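Local coordinates for pyridoxamine 5'-phosphate oxidase-related, FMN-binding protein (Paracoccus denitrificans, PDB 6VNA), which degrades c-type heme as a noncanonical heme oxygenase, built on the split-barrel fold of the pyridoxamine 5'-phosphate oxidase family, at the interface of chains A and B. Sequence-based numbering; all coordinates share one arbitrary frame. Chains: chain A/B, Pyridoxamine 5'-phosphate oxidase-related, FMN-binding protein.

The interface of chains A and B. Residues chain A 28-30, 41, 75, 77; chain B 28-30, 41, 77.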
ATOM      1  N   SER A  28      -3.715  -1.417  -0.025  1.00 35.56           N
ATOM      2  CA  SER A  28      -2.753  -0.403   0.451  1.00 40.77           C
ATOM      3  C   SER A  28      -2.578   0.632  -0.663  1.00 36.80           C
ATOM      4  O   SER A  28      -2.184   0.234  -1.771  1.00 41.13           O
ATOM      5  CB  SER A  28      -1.442  -1.027   0.830  1.00 40.41           C
ATOM      6  OG  SER A  28      -1.619  -1.978   1.845  1.00 38.83           O
ATOM      7  N   LEU A  29      -2.873   1.900  -0.398  1.00 35.44           N
ATOM      8  CA  LEU A  29      -2.683   2.988  -1.404  1.00 38.64           C
ATOM      9  C   LEU A  29      -1.417   3.768  -1.042  1.00 40.45           C
ATOM     10  O   LEU A  29      -1.242   4.142   0.151  1.00 38.67           O
ATOM     11  CB  LEU A  29      -3.915   3.885  -1.421  1.00 38.42           C
ATOM     12  CG  LEU A  29      -3.768   5.210  -2.171  1.00 41.28           C
ATOM     13  CD1 LEU A  29      -3.788   5.006  -3.686  1.00 44.01           C
ATOM     14  CD2 LEU A  29      -4.872   6.159  -1.747  1.00 40.15           C
ATOM     15  N   GLY A  30      -0.525   3.906  -2.009  1.00 41.92           N
ATOM     16  CA  GLY A  30       0.616   4.828  -1.934  1.00 50.24           C
ATOM     17  C   GLY A  30       0.286   6.188  -2.538  1.00 48.17           C
ATOM     18  O   GLY A  30      -0.160   6.249  -3.726  1.00 47.35           O
ATOM     19  N   VAL A  41       1.531   5.531   2.940  1.00 49.20           N
ATOM     20  CA  VAL A  41       0.859   4.219   2.684  1.00 43.95           C
ATOM     21  C   VAL A  41      -0.314   4.100   3.645  1.00 43.12           C
ATOM     22  O   VAL A  41      -0.062   4.091   4.880  1.00 38.34           O
ATOM     23  CB  VAL A  41       1.842   3.047   2.808  1.00 46.09           C
ATOM     24  CG1 VAL A  41       1.256   1.785   2.206  1.00 46.11           C
ATOM     25  CG2 VAL A  41       3.183   3.372   2.158  1.00 49.11           C
ATOM     26  N   GLY A  75       0.245   4.547  -6.078  1.00 48.81           N
ATOM     27  CA  GLY A  75       0.531   3.098  -6.003  1.00 46.75           C
ATOM     28  C   GLY A  75      -0.591   2.322  -5.329  1.00 41.88           C
ATOM     29  O   GLY A  75      -1.245   2.866  -4.402  1.00 43.42           O
ATOM     30  N   LEU A  77      -1.089  -1.734  -3.688  1.00 42.39           N
ATOM     31  CA  LEU A  77      -0.871  -3.170  -3.385  1.00 39.99           C
ATOM     32  C   LEU A  77      -2.226  -3.853  -3.181  1.00 38.55           C
ATOM     33  O   LEU A  77      -3.024  -3.409  -2.324  1.00 39.69           O
ATOM     34  CB  LEU A  77      -0.039  -3.331  -2.112  1.00 41.04           C
ATOM     35  CG  LEU A  77       0.385  -4.771  -1.812  1.00 41.56           C
ATOM     36  CD1 LEU A  77       1.046  -5.407  -3.037  1.00 40.68           C
ATOM     37  CD2 LEU A  77       1.341  -4.811  -0.624  1.00 44.64           C
TER
ATOM     38  N   SER B  28       3.115  -3.098   4.467  1.00 42.69           N
ATOM     39  CA  SER B  28       3.190  -2.486   3.119  1.00 43.24           C
ATOM     40  C   SER B  28       4.304  -1.436   3.148  1.00 48.25           C
ATOM     41  O   SER B  28       4.206  -0.495   3.966  1.00 50.74           O
ATOM     42  CB  SER B  28       1.881  -1.894   2.680  1.00 43.88           C
ATOM     43  OG  SER B  28       0.846  -2.859   2.714  1.00 38.86           O
ATOM     44  N   LEU B  29       5.342  -1.644   2.330  1.00 47.54           N
ATOM     45  CA  LEU B  29       6.446  -0.687   2.114  1.00 48.23           C
ATOM     46  C   LEU B  29       6.070   0.186   0.924  1.00 49.75           C
ATOM     47  O   LEU B  29       5.565  -0.370  -0.061  1.00 46.93           O
ATOM     48  CB  LEU B  29       7.753  -1.427   1.832  1.00 49.57           C
ATOM     49  CG  LEU B  29       8.997  -0.546   1.705  1.00 46.41           C
ATOM     50  CD1 LEU B  29       9.256   0.208   2.983  1.00 51.71           C
ATOM     51  CD2 LEU B  29      10.213  -1.372   1.362  1.00 49.53           C
ATOM     52  N   GLY B  30       6.264   1.500   1.073  1.00 47.38           N
ATOM     53  CA  GLY B  30       6.196   2.490  -0.012  1.00 50.23           C
ATOM     54  C   GLY B  30       7.580   3.023  -0.317  1.00 47.20           C
ATOM     55  O   GLY B  30       8.254   3.569   0.601  1.00 50.50           O
ATOM     56  N   VAL B  41       4.227   0.233  -4.048  1.00 47.66           N
ATOM     57  CA  VAL B  41       3.792  -0.388  -2.758  1.00 47.20           C
ATOM     58  C   VAL B  41       3.890  -1.909  -2.883  1.00 46.49           C
ATOM     59  O   VAL B  41       3.192  -2.502  -3.743  1.00 46.62           O
ATOM     60  CB  VAL B  41       2.372   0.045  -2.350  1.00 45.95           C
ATOM     61  CG1 VAL B  41       2.021  -0.453  -0.968  1.00 48.69           C
ATOM     62  CG2 VAL B  41       2.213   1.545  -2.404  1.00 46.31           C
ATOM     63  N   LEU B  77       3.028   0.912   6.162  1.00 45.90           N
ATOM     64  CA  LEU B  77       1.675   0.757   6.747  1.00 43.87           C
ATOM     65  C   LEU B  77       1.698  -0.532   7.567  1.00 48.66           C
ATOM     66  O   LEU B  77       2.117  -1.581   7.030  1.00 40.82           O
ATOM     67  CB  LEU B  77       0.623   0.703   5.636  1.00 39.80           C
ATOM     68  CG  LEU B  77      -0.786   0.317   6.078  1.00 39.45           C
ATOM     69  CD1 LEU B  77      -1.354   1.348   7.031  1.00 38.84           C
ATOM     70  CD2 LEU B  77      -1.722   0.141   4.888  1.00 40.90           C
TER
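A:Ser28 and B:Ser28 meet tip to tip across the two-fold axis that relates the two chains, a pair likely to be the dimer usual in this family. Each reaches out from its own strand 26-32. Their hydroxyls share a hydrogen bond, OG to OG 2.8 Å, in which either may be the donor. In A:Ser28 the hydroxyl stands anti to the carbonyl carbon (chi1 -59°), which aims it at its twin. Serine suits the axis because it is small enough for two copies to face each other and can both donate and accept a hydrogen bond.

Further along the same axis, the valines of strands 39-48 press their two branches against different parts of the partner. CG1 of A:Val41, anti to its backbone N (chi1 -165°), lies 3.7 Å from B:Leu77 CB and touches B:Ser28 CB. The other branch, CG2, rests on the backbone of B:Gly30, 3.8 Å from its CA; glycine suits this place because it presents no side chain to the methyl. Valine's branching at CB lets it serve both surfaces at once. The two valines also meet each other, CG1 to CG1 at 4.0 Å. An alanine in place of A:Val41 would lack both methyls and would probably leave a gap over B:Gly30 and beside B:Val41 CG1, with B:Leu77 and B:Ser28 packed less closely.

B:Leu77, on strand 73-78, crosses A:Val41 obliquely and meets it chiefly through the base of its side chain. Leucine's longer apolar chain lets its branched end reach further: CD1 lies 3.7 Å from the A:Val41 carbonyl O, and CD2 3.7 Å from A:Ser28 OG. By symmetry, B:Val41 CG2 sits 3.7 Å from A:Gly30 CA.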